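Local coordinates for cryptic loci regulator 2 (Schizosaccharomyces pombe 972h-, PDB 5IKJ), which acts upstream of histone deacetylases in transcriptional silencing at heterochromatin, and is required for nucleosome positioning and gene silencing by the SHREC repressor complex, at residues R56-C59 with G60-A64; Y484-F488 with A489-G493; R494-P498 with W499-G503. All blocks are in the same frame, centred on the assembly; numbering follows the deposited sequence.

Contact 1 of 3, residues R56-C59 with G60-A64; sequences RQIC and GRLLA
Ile-58 meets Arg-61 and Leu-62 one turn further along helix 50-67, a local contact between side chains three and four residues apart. The backbone sets the spacing. Gly-60 N bonds to Arg-56 O, Arg-61 N to Gln-57 O, and Leu-63 N to Cys-59 O. The straightest of the four alpha-helical bonds is Leu-62 N to Ile-58 O, 3.0 Å with 169° at the hydrogen. Ile-58 and Leu-62 lie side by side and point the same way. Methyl CG2 of Ile-58 touches methyl CD1 of Leu-62 at 3.5 Å. Arg-61 reaches Ile-58 differently. Its CG is anti to the backbone N, and a bend at chi3 (74°) brings the guanidinium back along the helix. There NH1 comes to 4.0 Å from Ile-58 CG1, while NH2 lies 3.9 Å from Ile-58 CA. Cys-59 faces elsewhere and packs on Val-183, Phe-186 and Leu-190 of helix 183-195, where Leu-62 also touches Leu-187. That helix carries His-189, a ligand of the zinc ion, which is about 12 Å from the side chain of Leu-63. Strand 143-144 flanks the start of the contact: Arg-56 NE bonds to Leu-144 O, and Gln-57 rests on Tyr-143.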
# COMPACT_ATOMS: atom_id res chain seq x y z
N ARG A 56 -5.35 24.13 16.38
CA ARG A 56 -4.07 23.43 16.38
C ARG A 56 -4.19 22.00 16.90
O ARG A 56 -3.33 21.17 16.59
CB ARG A 56 -3.06 24.22 17.20
CG ARG A 56 -2.74 25.60 16.63
CD ARG A 56 -1.69 26.35 17.44
NE ARG A 56 -1.27 25.62 18.62
CZ ARG A 56 -1.62 25.90 19.88
NH1 ARG A 56 -2.41 26.92 20.15
NH2 ARG A 56 -1.16 25.14 20.87
N GLN A 57 -5.22 21.70 17.69
CA GLN A 57 -5.44 20.32 18.11
C GLN A 57 -5.95 19.47 16.96
O GLN A 57 -5.54 18.31 16.81
CB GLN A 57 -6.42 20.27 19.28
CG GLN A 57 -5.86 20.76 20.60
CD GLN A 57 -6.89 20.69 21.72
OE1 GLN A 57 -8.01 21.18 21.58
NE2 GLN A 57 -6.51 20.08 22.83
N ILE A 58 -6.84 20.02 16.14
CA ILE A 58 -7.35 19.29 14.98
C ILE A 58 -6.24 19.08 13.96
O ILE A 58 -6.07 17.99 13.42
CB ILE A 58 -8.55 20.04 14.37
CG1 ILE A 58 -9.72 20.06 15.36
CG2 ILE A 58 -8.98 19.40 13.06
CD1 ILE A 58 -10.61 21.27 15.24
N CYS A 59 -5.47 20.14 13.68
CA CYS A 59 -4.34 20.01 12.77
C CYS A 59 -3.37 18.93 13.23
O CYS A 59 -2.94 18.09 12.44
CB CYS A 59 -3.61 21.36 12.65
SG CYS A 59 -4.51 22.62 11.73
N GLY A 60 -3.03 18.93 14.52
CA GLY A 60 -2.06 17.97 15.02
C GLY A 60 -2.57 16.54 14.95
O GLY A 60 -1.83 15.63 14.56
N ARG A 61 -3.83 16.31 15.34
CA ARG A 61 -4.37 14.96 15.30
C ARG A 61 -4.41 14.43 13.87
O ARG A 61 -3.97 13.31 13.60
CB ARG A 61 -5.77 14.93 15.91
CG ARG A 61 -6.45 13.56 15.77
CD ARG A 61 -7.81 13.49 16.45
NE ARG A 61 -8.84 14.22 15.73
CZ ARG A 61 -9.20 15.48 15.98
NH1 ARG A 61 -10.15 16.04 15.25
NH2 ARG A 61 -8.61 16.17 16.95
N LEU A 62 -4.95 15.23 12.95
CA LEU A 62 -5.13 14.75 11.58
C LEU A 62 -3.81 14.70 10.83
O LEU A 62 -3.59 13.79 10.03
CB LEU A 62 -6.14 15.65 10.85
CG LEU A 62 -7.54 15.62 11.47
CD1 LEU A 62 -8.44 16.69 10.87
CD2 LEU A 62 -8.17 14.24 11.29
N LEU A 63 -2.92 15.66 11.09
CA LEU A 63 -1.56 15.54 10.57
C LEU A 63 -0.90 14.26 11.06
O LEU A 63 -0.34 13.49 10.27
CB LEU A 63 -0.73 16.76 10.97
CG LEU A 63 0.70 16.80 10.45
CD1 LEU A 63 0.72 16.73 8.92
CD2 LEU A 63 1.44 18.04 10.93
N ALA A 64 -0.98 14.01 12.37
CA ALA A 64 -0.37 12.80 12.93
C ALA A 64 -0.96 11.54 12.30
O ALA A 64 -0.22 10.61 11.95
CB ALA A 64 -0.56 12.77 14.44

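Contact 2 of 3, residues Y484-F488 with A489-G493; sequences YVCPF and ADVLG
Pro-487 and Asp-490 meet across a tight corner between two strands, and backbone bonds fix its shape. Asp-490 N donates to Pro-487 O at 2.9 Å, and Val-491 N donates to Phe-488 O at 3.1 Å. Both bonds span three residues, as in a 3-10 helix.

Strand 482-487 thus passes through a single 3-10 turn into strand 491-494. The first pairs with strand 425-436 and the second with strand 394-397. This part of Clr2 is related in sequence to the SH3 folds, and a 3-10 turn joining strands 482-487 and 491-494 is consistent with the one that precedes the last strand of SH3 barrels.

The apolar contacts are at about 4.2 Å, at the long end of van der Waals packing. With CG anti to the backbone N (chi1 -171°), the Phe-488 ring extends beside Val-491. Its CD1 lies 4.2 Å from CB of Val-491, the two side chains crossing at about a right angle. The same ring meets Trp-334 edge-to-face. SG of Cys-486 approaches CG2 of Val-491 at 4.2 Å. Cys-486 also packs on Ile-397 and Met-412, and Val-491 on Cys-395 and Phe-427.

Asp-490 is the polar side chain at the corner. Its OD2 comes to 3.5 Å from Pro-487 CD, at the proline ring. OD1 is hydrogen-bonded to the backbone of another protein chain in the assembly. OD2 also makes a weak hydrogen bond to a polar side chain of that chain. Tyr-484 and Val-485 pair antiparallel with a strand of the same neighbour, so the sheet continues across the interface.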
# COMPACT_ATOMS: atom_id res chain seq x y z
N TYR A 484 20.61 -9.54 -7.04
CA TYR A 484 20.61 -10.02 -8.41
C TYR A 484 19.40 -9.48 -9.16
O TYR A 484 18.37 -9.16 -8.56
CB TYR A 484 20.63 -11.55 -8.45
CG TYR A 484 21.98 -12.13 -8.09
CD1 TYR A 484 22.36 -12.27 -6.76
CD2 TYR A 484 22.88 -12.51 -9.07
CE1 TYR A 484 23.59 -12.78 -6.42
CE2 TYR A 484 24.12 -13.02 -8.74
CZ TYR A 484 24.47 -13.16 -7.41
OH TYR A 484 25.70 -13.67 -7.08
N VAL A 485 19.55 -9.38 -10.48
CA VAL A 485 18.53 -8.81 -11.35
C VAL A 485 18.20 -9.83 -12.42
O VAL A 485 19.09 -10.28 -13.15
CB VAL A 485 18.99 -7.49 -11.99
CG1 VAL A 485 17.88 -6.88 -12.83
CG2 VAL A 485 19.46 -6.51 -10.92
N CYS A 486 16.92 -10.20 -12.52
CA CYS A 486 16.44 -11.05 -13.59
C CYS A 486 15.27 -10.38 -14.28
O CYS A 486 14.56 -9.57 -13.66
CB CYS A 486 16.00 -12.43 -13.06
SG CYS A 486 14.51 -12.39 -12.05
N PRO A 487 15.03 -10.68 -15.55
CA PRO A 487 13.87 -10.10 -16.23
C PRO A 487 12.58 -10.74 -15.75
O PRO A 487 12.57 -11.85 -15.20
CB PRO A 487 14.13 -10.41 -17.71
CG PRO A 487 14.96 -11.65 -17.68
CD PRO A 487 15.82 -11.55 -16.44
N PHE A 488 11.49 -10.01 -15.96
CA PHE A 488 10.16 -10.56 -15.67
C PHE A 488 9.97 -11.92 -16.32
O PHE A 488 9.21 -12.75 -15.82
CB PHE A 488 9.10 -9.57 -16.16
CG PHE A 488 7.70 -9.90 -15.74
CD1 PHE A 488 7.42 -10.41 -14.48
CD2 PHE A 488 6.64 -9.67 -16.60
CE1 PHE A 488 6.12 -10.70 -14.10
CE2 PHE A 488 5.34 -9.95 -16.23
CZ PHE A 488 5.08 -10.47 -14.98
N ALA A 489 10.67 -12.17 -17.44
CA ALA A 489 10.55 -13.45 -18.13
C ALA A 489 10.96 -14.63 -17.25
O ALA A 489 10.49 -15.75 -17.46
CB ALA A 489 11.41 -13.43 -19.40
N ASP A 490 11.83 -14.40 -16.27
CA ASP A 490 12.33 -15.47 -15.41
C ASP A 490 11.61 -15.55 -14.07
O ASP A 490 11.99 -16.36 -13.23
CB ASP A 490 13.84 -15.31 -15.19
CG ASP A 490 14.64 -15.66 -16.43
OD1 ASP A 490 14.21 -16.54 -17.20
OD2 ASP A 490 15.71 -15.04 -16.64
N VAL A 491 10.60 -14.71 -13.85
CA VAL A 491 9.75 -14.82 -12.67
C VAL A 491 8.63 -15.81 -12.99
O VAL A 491 7.92 -15.65 -13.98
CB VAL A 491 9.18 -13.45 -12.27
CG1 VAL A 491 8.29 -13.58 -11.04
CG2 VAL A 491 10.31 -12.47 -11.99
N LEU A 492 8.49 -16.82 -12.14
CA LEU A 492 7.53 -17.89 -12.38
C LEU A 492 6.21 -17.70 -11.64
O LEU A 492 5.17 -18.17 -12.11
CB LEU A 492 8.13 -19.24 -11.99
CG LEU A 492 9.47 -19.58 -12.66
CD1 LEU A 492 10.03 -20.89 -12.14
CD2 LEU A 492 9.32 -19.63 -14.18
N GLY A 493 6.23 -17.03 -10.50
CA GLY A 493 5.01 -16.78 -9.76
C GLY A 493 5.33 -16.42 -8.32
O GLY A 493 6.49 -16.21 -7.95

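Contact 3 of 3, residues R494-P498 with W499-G503; sequences RWYEP and WFVKG
A type I beta turn from Glu-497 to Phe-500 brings the two segments together. Phe-500 N donates to Glu-497 O at 2.8 Å. Pro-498 takes the second position, where its ring restrains phi near the value the turn needs. The rings of Tyr-496 and Phe-500 are almost parallel, their planes 8° apart, but slid so that they barely overlap. Their centroids are 4.8 Å apart, and Tyr-496 CD1 touches Phe-500 CD2 at 3.3 Å.

The turn lies in the loop after strand 491-494 and ties that strand's end to other parts of the fold. Tyr-496, Phe-500 and Val-501 all pack on Pro-311 of strand 309-311. Tyr-496 OH is hydrogen-bonded to Glu-387.

In a second pair, Glu-497 CB sits over the six-membered ring of Trp-499, 3.8 Å from its centroid and 13° off the normal, a CH-pi contact. The indole gets there with chi1 at 63°, its CG between the backbone N and the carbonyl carbon. The Glu-497 carboxylate forms a salt bridge with Arg-462 of helix 461-469 through OE2. A water donates to Pro-498 O and lies unusually close to Val-501 O, bridging the turn to the residue after it.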
# COMPACT_ATOMS: atom_id res chain seq x y z
N ARG A 494 4.27 -16.35 -7.52
CA ARG A 494 4.42 -16.06 -6.11
C ARG A 494 5.04 -17.24 -5.37
O ARG A 494 4.85 -18.40 -5.73
CB ARG A 494 3.07 -15.74 -5.47
CG ARG A 494 2.46 -14.41 -5.89
CD ARG A 494 1.12 -14.20 -5.19
NE ARG A 494 1.24 -14.39 -3.74
CZ ARG A 494 0.23 -14.31 -2.89
NH1 ARG A 494 -1.00 -14.04 -3.32
NH2 ARG A 494 0.45 -14.49 -1.59
N TRP A 495 5.78 -16.93 -4.31
CA TRP A 495 6.13 -17.90 -3.29
C TRP A 495 5.07 -17.86 -2.20
O TRP A 495 4.69 -16.78 -1.74
CB TRP A 495 7.51 -17.59 -2.70
CG TRP A 495 7.91 -18.47 -1.55
CD1 TRP A 495 8.63 -19.63 -1.60
CD2 TRP A 495 7.61 -18.24 -0.16
NE1 TRP A 495 8.80 -20.14 -0.33
CE2 TRP A 495 8.18 -19.31 0.57
CE3 TRP A 495 6.92 -17.25 0.54
CZ2 TRP A 495 8.08 -19.40 1.95
CZ3 TRP A 495 6.82 -17.34 1.91
CH2 TRP A 495 7.40 -18.41 2.61
N TYR A 496 4.58 -19.03 -1.82
CA TYR A 496 3.55 -19.14 -0.79
C TYR A 496 4.12 -19.79 0.46
O TYR A 496 5.01 -20.65 0.38
CB TYR A 496 2.35 -19.95 -1.29
CG TYR A 496 1.61 -19.31 -2.45
CD1 TYR A 496 0.71 -18.28 -2.24
CD2 TYR A 496 1.81 -19.75 -3.75
CE1 TYR A 496 0.03 -17.70 -3.30
CE2 TYR A 496 1.14 -19.18 -4.81
CZ TYR A 496 0.25 -18.15 -4.58
OH TYR A 496 -0.43 -17.58 -5.63
N GLU A 497 3.60 -19.38 1.61
CA GLU A 497 4.04 -19.95 2.87
C GLU A 497 3.85 -21.47 2.83
O GLU A 497 2.96 -21.97 2.13
CB GLU A 497 3.26 -19.33 4.03
CG GLU A 497 3.56 -17.85 4.29
CD GLU A 497 2.97 -16.94 3.23
OE1 GLU A 497 2.17 -17.42 2.39
OE2 GLU A 497 3.29 -15.73 3.23
N PRO A 498 4.68 -22.22 3.55
CA PRO A 498 4.67 -23.68 3.37
C PRO A 498 3.34 -24.34 3.70
O PRO A 498 3.03 -25.39 3.13
CB PRO A 498 5.79 -24.16 4.30
CG PRO A 498 5.94 -23.08 5.32
CD PRO A 498 5.59 -21.80 4.62
N TRP A 499 2.55 -23.76 4.60
CA TRP A 499 1.23 -24.30 4.91
C TRP A 499 0.16 -23.85 3.93
O TRP A 499 -0.96 -24.37 3.97
CB TRP A 499 0.81 -23.88 6.32
CG TRP A 499 0.66 -22.40 6.49
CD1 TRP A 499 -0.40 -21.63 6.10
CD2 TRP A 499 1.60 -21.50 7.09
NE1 TRP A 499 -0.18 -20.32 6.41
CE2 TRP A 499 1.04 -20.20 7.02
CE3 TRP A 499 2.86 -21.66 7.67
CZ2 TRP A 499 1.69 -19.08 7.52
CZ3 TRP A 499 3.51 -20.54 8.17
CH2 TRP A 499 2.92 -19.27 8.09
N PHE A 500 0.48 -22.89 3.05
CA PHE A 500 -0.55 -22.23 2.25
C PHE A 500 -1.21 -23.19 1.26
O PHE A 500 -2.39 -23.01 0.93
CB PHE A 500 0.07 -21.05 1.51
CG PHE A 500 -0.95 -20.10 0.93
CD1 PHE A 500 -1.52 -19.12 1.72
CD2 PHE A 500 -1.31 -20.18 -0.40
CE1 PHE A 500 -2.45 -18.24 1.19
CE2 PHE A 500 -2.23 -19.31 -0.94
CZ PHE A 500 -2.80 -18.34 -0.14
N VAL A 501 -0.49 -24.20 0.78
CA VAL A 501 -0.98 -25.06 -0.29
C VAL A 501 -0.56 -26.49 0.01
O VAL A 501 0.63 -26.82 -0.10
CB VAL A 501 -0.47 -24.64 -1.67
CG1 VAL A 501 -1.27 -25.34 -2.76
CG2 VAL A 501 -0.54 -23.13 -1.84
N LYS A 502 -1.52 -27.34 0.37
CA LYS A 502 -1.31 -28.78 0.32
C LYS A 502 -1.17 -29.20 -1.13
O LYS A 502 -2.05 -28.91 -1.96
CB LYS A 502 -2.48 -29.50 0.99
CG LYS A 502 -3.82 -29.23 0.33
CD LYS A 502 -4.97 -29.93 1.04
CE LYS A 502 -6.27 -29.67 0.30
NZ LYS A 502 -7.43 -30.36 0.92
N GLY A 503 -0.07 -29.86 -1.46
CA GLY A 503 0.22 -30.22 -2.84
C GLY A 503 1.21 -29.27 -3.48
O GLY A 503 1.92 -28.51 -2.82
O HOH W 1 3.04 -26.59 0.29

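In the fold
Contact 1 stands apart from the others, its centre about 44 Å from that of contact 2 and about 43 Å from that of contact 3, on the opposite side of the chain's centre. Contacts 2 and 3 adjoin in sequence and share strand 491-494, which contact 2 enters and contact 3 leaves. Contact 2 is the buried one. Contacts 1 and 3 are partly buried. The three backbones differ: a continuous alpha helix in contact 1, a 3-10 corner in contact 2, a single beta turn in contact 3. The side-chain chemistry is aliphatic with one arginine in contact 1, apolar with one aspartate turned to another chain in contact 2, and aromatic in contact 3. No other chain touches the segments of contact 3.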